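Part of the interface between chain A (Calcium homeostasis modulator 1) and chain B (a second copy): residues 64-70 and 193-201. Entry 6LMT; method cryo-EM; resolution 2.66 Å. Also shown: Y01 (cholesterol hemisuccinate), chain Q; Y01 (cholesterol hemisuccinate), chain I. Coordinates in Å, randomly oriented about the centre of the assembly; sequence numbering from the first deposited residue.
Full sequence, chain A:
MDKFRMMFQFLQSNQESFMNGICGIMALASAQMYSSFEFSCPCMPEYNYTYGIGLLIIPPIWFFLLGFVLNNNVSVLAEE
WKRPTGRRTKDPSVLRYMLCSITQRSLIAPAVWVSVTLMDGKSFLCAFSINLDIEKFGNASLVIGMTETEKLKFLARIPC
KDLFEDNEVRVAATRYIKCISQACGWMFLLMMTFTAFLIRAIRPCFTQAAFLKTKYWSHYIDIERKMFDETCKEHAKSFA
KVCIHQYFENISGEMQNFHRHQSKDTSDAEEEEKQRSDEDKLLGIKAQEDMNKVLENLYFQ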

# COMPACT_ATOMS: atom_id res chain seq x y z
N PHE A 64 -17.00 -8.18 -28.81
CA PHE A 64 -17.81 -9.37 -29.05
C PHE A 64 -16.99 -10.48 -29.69
O PHE A 64 -17.08 -11.64 -29.28
CB PHE A 64 -19.00 -8.99 -29.91
CG PHE A 64 -19.92 -10.11 -30.21
CD1 PHE A 64 -20.70 -10.66 -29.21
CD2 PHE A 64 -20.06 -10.58 -31.49
CE1 PHE A 64 -21.56 -11.68 -29.48
CE2 PHE A 64 -20.94 -11.60 -31.77
CZ PHE A 64 -21.69 -12.14 -30.76
N LEU A 65 -16.19 -10.14 -30.70
CA LEU A 65 -15.31 -11.12 -31.34
C LEU A 65 -14.24 -11.61 -30.39
O LEU A 65 -13.82 -12.76 -30.46
CB LEU A 65 -14.64 -10.52 -32.56
CG LEU A 65 -15.42 -10.23 -33.81
CD1 LEU A 65 -14.49 -9.52 -34.74
CD2 LEU A 65 -15.86 -11.54 -34.39
N LEU A 66 -13.78 -10.74 -29.50
CA LEU A 66 -12.77 -11.11 -28.53
C LEU A 66 -13.33 -12.09 -27.51
O LEU A 66 -12.58 -12.89 -26.94
CB LEU A 66 -12.25 -9.85 -27.85
CG LEU A 66 -11.05 -9.93 -26.95
CD1 LEU A 66 -9.90 -10.37 -27.78
CD2 LEU A 66 -10.80 -8.59 -26.37
N GLY A 67 -14.64 -12.06 -27.26
CA GLY A 67 -15.25 -13.08 -26.44
C GLY A 67 -15.28 -14.43 -27.10
O GLY A 67 -15.21 -15.46 -26.42
N PHE A 68 -15.43 -14.47 -28.42
CA PHE A 68 -15.35 -15.73 -29.14
C PHE A 68 -13.92 -16.26 -29.25
O PHE A 68 -13.72 -17.47 -29.26
CB PHE A 68 -15.91 -15.57 -30.55
CG PHE A 68 -17.39 -15.49 -30.59
CD1 PHE A 68 -18.16 -16.06 -29.61
CD2 PHE A 68 -18.01 -14.81 -31.61
CE1 PHE A 68 -19.53 -15.98 -29.66
CE2 PHE A 68 -19.39 -14.73 -31.65
CZ PHE A 68 -20.14 -15.32 -30.67
N VAL A 69 -12.94 -15.38 -29.37
CA VAL A 69 -11.55 -15.81 -29.49
C VAL A 69 -11.04 -16.35 -28.16
O VAL A 69 -10.32 -17.35 -28.12
CB VAL A 69 -10.70 -14.65 -30.02
CG1 VAL A 69 -9.24 -14.96 -29.99
CG2 VAL A 69 -11.10 -14.34 -31.43
N LEU A 70 -11.42 -15.73 -27.05
CA LEU A 70 -10.94 -16.17 -25.75
C LEU A 70 -11.68 -17.38 -25.20
O LEU A 70 -11.21 -17.98 -24.24
CB LEU A 70 -11.02 -15.03 -24.74
CG LEU A 70 -10.07 -13.88 -25.01
CD1 LEU A 70 -10.27 -12.78 -24.00
CD2 LEU A 70 -8.65 -14.36 -25.00
N THR B 193 -8.15 -9.55 -34.74
CA THR B 193 -9.00 -10.39 -33.92
C THR B 193 -9.86 -11.31 -34.78
O THR B 193 -10.15 -12.44 -34.38
CB THR B 193 -9.86 -9.52 -33.00
OG1 THR B 193 -9.01 -8.62 -32.31
CG2 THR B 193 -10.57 -10.35 -31.96
N PHE B 194 -10.24 -10.86 -35.96
CA PHE B 194 -10.98 -11.73 -36.86
C PHE B 194 -10.07 -12.78 -37.49
O PHE B 194 -10.51 -13.89 -37.79
CB PHE B 194 -11.68 -10.90 -37.92
CG PHE B 194 -12.55 -11.70 -38.82
CD1 PHE B 194 -13.69 -12.30 -38.33
CD2 PHE B 194 -12.23 -11.85 -40.15
CE1 PHE B 194 -14.50 -13.04 -39.15
CE2 PHE B 194 -13.03 -12.58 -40.98
CZ PHE B 194 -14.17 -13.18 -40.48
N THR B 195 -8.79 -12.45 -37.68
CA THR B 195 -7.80 -13.45 -38.05
C THR B 195 -7.61 -14.46 -36.93
O THR B 195 -7.50 -15.66 -37.19
CB THR B 195 -6.49 -12.76 -38.40
OG1 THR B 195 -6.71 -11.83 -39.45
CG2 THR B 195 -5.46 -13.75 -38.86
N ALA B 196 -7.57 -14.00 -35.69
CA ALA B 196 -7.47 -14.90 -34.54
C ALA B 196 -8.69 -15.78 -34.40
O ALA B 196 -8.59 -16.91 -33.91
CB ALA B 196 -7.28 -14.09 -33.26
N PHE B 197 -9.85 -15.30 -34.83
CA PHE B 197 -11.06 -16.11 -34.77
C PHE B 197 -11.03 -17.22 -35.81
O PHE B 197 -11.39 -18.36 -35.51
CB PHE B 197 -12.28 -15.22 -34.95
CG PHE B 197 -13.56 -15.97 -34.97
CD1 PHE B 197 -14.06 -16.54 -33.81
CD2 PHE B 197 -14.28 -16.12 -36.14
CE1 PHE B 197 -15.23 -17.24 -33.83
CE2 PHE B 197 -15.45 -16.82 -36.15
CZ PHE B 197 -15.93 -17.38 -35.00
N LEU B 198 -10.60 -16.91 -37.03
CA LEU B 198 -10.54 -17.92 -38.08
C LEU B 198 -9.45 -18.94 -37.83
O LEU B 198 -9.58 -20.10 -38.23
CB LEU B 198 -10.33 -17.26 -39.43
CG LEU B 198 -11.49 -16.43 -39.94
CD1 LEU B 198 -11.08 -15.66 -41.17
CD2 LEU B 198 -12.63 -17.35 -40.26
N ILE B 199 -8.36 -18.54 -37.19
CA ILE B 199 -7.31 -19.50 -36.87
C ILE B 199 -7.75 -20.42 -35.74
O ILE B 199 -7.56 -21.63 -35.81
CB ILE B 199 -6.00 -18.75 -36.55
CG1 ILE B 199 -5.42 -18.16 -37.83
CG2 ILE B 199 -4.99 -19.65 -35.91
CD1 ILE B 199 -4.30 -17.22 -37.59
N ARG B 200 -8.40 -19.88 -34.71
CA ARG B 200 -8.85 -20.72 -33.62
C ARG B 200 -10.16 -21.44 -33.89
O ARG B 200 -10.68 -22.08 -32.98
CB ARG B 200 -8.99 -19.90 -32.34
CG ARG B 200 -7.68 -19.55 -31.70
CD ARG B 200 -7.92 -18.75 -30.46
NE ARG B 200 -8.71 -19.50 -29.49
CZ ARG B 200 -8.19 -20.28 -28.55
NH1 ARG B 200 -6.89 -20.40 -28.45
NH2 ARG B 200 -8.98 -20.92 -27.71
N ALA B 201 -10.72 -21.34 -35.09
CA ALA B 201 -11.90 -22.11 -35.43
C ALA B 201 -11.68 -23.09 -36.56
O ALA B 201 -12.18 -24.21 -36.51
CB ALA B 201 -13.06 -21.18 -35.80
CAA Y01 Q . 2.30 -6.64 -36.33
CBA Y01 Q . 1.24 -7.67 -36.65
CAB Y01 Q . 1.28 -8.04 -38.12
CAN Y01 Q . 1.39 -8.90 -35.77
CAJ Y01 Q . 0.49 -10.07 -36.09
CAO Y01 Q . -0.92 -9.90 -35.60
CBB Y01 Q . -1.82 -11.15 -35.67
CAC Y01 Q . -1.73 -11.77 -37.07
CBE Y01 Q . -1.50 -12.12 -34.51
CAP Y01 Q . -1.38 -11.35 -33.17
CAQ Y01 Q . -1.83 -12.29 -32.04
CBG Y01 Q . -1.92 -13.64 -32.74
CBI Y01 Q . -2.46 -13.30 -34.14
CAE Y01 Q . -3.90 -12.78 -34.10
CAU Y01 Q . -2.36 -14.59 -34.97
CAS Y01 Q . -3.14 -15.74 -34.32
CBF Y01 Q . -2.67 -16.04 -32.89
CBD Y01 Q . -2.64 -14.78 -32.02
CAK Y01 Q . -1.97 -15.09 -30.69
CAI Y01 Q . -2.36 -16.41 -30.12
CAZ Y01 Q . -3.11 -17.31 -30.74
CAV Y01 Q . -3.61 -18.55 -30.02
CBH Y01 Q . -3.50 -17.17 -32.21
CAD Y01 Q . -5.01 -16.89 -32.29
CAT Y01 Q . -3.18 -18.51 -32.91
CAR Y01 Q . -3.76 -19.73 -32.19
CBC Y01 Q . -3.27 -19.82 -30.77
OAW Y01 Q . -3.97 -20.93 -30.13
CAY Y01 Q . -3.45 -21.52 -29.06
OAG Y01 Q . -2.43 -21.18 -28.52
CAM Y01 Q . -4.28 -22.69 -28.61
CAL Y01 Q . -3.80 -23.46 -27.40
CAX Y01 Q . -4.17 -22.86 -26.05
OAH Y01 Q . -5.37 -22.85 -25.72
OAF Y01 Q . -3.26 -22.38 -25.34
CAA Y01 I . -3.37 4.44 -25.75
CBA Y01 I . -4.48 3.58 -25.17
CAB Y01 I . -5.82 3.98 -25.75
CAN Y01 I . -4.20 2.10 -25.40
CAJ Y01 I . -5.33 1.15 -25.10
CAO Y01 I . -4.99 -0.29 -25.44
CBB Y01 I . -5.87 -0.98 -26.50
CAC Y01 I . -6.36 0.03 -27.52
CBE Y01 I . -5.12 -2.13 -27.20
CAP Y01 I . -3.59 -1.94 -27.23
CAQ Y01 I . -2.97 -3.33 -27.45
CBG Y01 I . -4.19 -4.16 -27.82
CBI Y01 I . -5.24 -3.64 -26.82
CAE Y01 I . -4.87 -3.87 -25.36
CAU Y01 I . -6.55 -4.36 -27.11
CAS Y01 I . -6.34 -5.87 -26.98
CBF Y01 I . -5.40 -6.38 -28.08
CBD Y01 I . -4.04 -5.67 -28.04
CAK Y01 I . -3.34 -5.96 -29.37
CAI Y01 I . -3.46 -7.38 -29.80
CAZ Y01 I . -4.18 -8.30 -29.17
CAV Y01 I . -4.04 -9.77 -29.48
CBH Y01 I . -5.20 -7.92 -28.10
CAD Y01 I . -4.70 -8.44 -26.73
CAT Y01 I . -6.53 -8.62 -28.47
CAR Y01 I . -6.35 -10.13 -28.65
CBC Y01 I . -5.37 -10.46 -29.73
OAW Y01 I . -5.19 -11.92 -29.80
CAY Y01 I . -5.03 -12.67 -28.69
OAG Y01 I . -4.23 -12.46 -27.82
CAM Y01 I . -5.99 -13.81 -28.67
CAL Y01 I . -5.47 -15.24 -28.71
CAX Y01 I . -5.35 -15.92 -27.36
OAH Y01 I . -4.37 -15.66 -26.64
OAF Y01 I . -6.26 -16.71 -27.02

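Two helices from neighbouring copies run side by side with their N-to-C directions 30° apart and their axes 9.1 Å apart at closest approach. Together they bury 428 Å², and the contact is organised around one small knob. Val69(A) gives up 100 Å² to the other helix, more than any other residue here, and its side chain sits in a hollow framed by Thr193(B), Ala196(B), Phe197(B) and Arg200(B), the i, i+3, i+4, i+7 pattern of a helix face. The fit reaches down to backbone: Val69(A) CG2 lies 3.6 Å from the carbonyl O of Thr193(B) and 3.7 Å from the N of Phe197(B). Those two atoms are already paired with each other inside the helix, by a hydrogen bond of 2.9 Å, so an apolar methyl can pack there without stranding a polar group.

The branch at CB lets valine meet different walls of the hollow. Its CG1 is 3.9 Å from CB of Ala196(B) and 4.0 Å from CD of Arg200(B), while CG2 is 3.8 Å from CB of Phe197(B). Ala196(B) brings only a methyl, its CB pointing toward chain A, and CG1 of Val69(A) packs on it directly. The register is tight here, with the CA atoms of Val69(A) and Phe197(B) 5.3 Å apart.

One turn earlier, the bump comes from chain B. Thr193(B) points toward chain A, and its CG2 rests 4.1 Å from CB of Leu65(A) and 4.1 Å from N of Leu66(A), presenting a methyl to the partner while OG1 hydrogen-bonds elsewhere in the structure. Leu65(A), also directed toward chain B, covers this end and extends CD1 to 4.5 Å from CB of Phe194(B).

The aromatic flank works by reach. Phe197(B) leaves its helix sideways, but its ring end comes nearer, bringing CE1 to 3.7 Å from CB of Phe68(A). The ring thus closes one side of the valine pocket, with Val69(A) CG2 at its edge.

At the other flank Arg200(B) supplies length and polarity: its aliphatic part lines the hollow, and its NE comes 3.0 Å from the carbonyl O of Val69(A). Cholesterol hemisuccinate fills space beside the helices. Chain I places CAM 3.7 Å from CG1 of Val69(A) and OAF over a face of the arginine guanidinium; chain Q sets CAE 3.7 Å from CB of Ala196(B). The rule is compact: a beta-branched knob over paired backbone, short Thr193(B) and Ala196(B) around it, and the longer Phe197(B) and Arg200(B) completing the hollow.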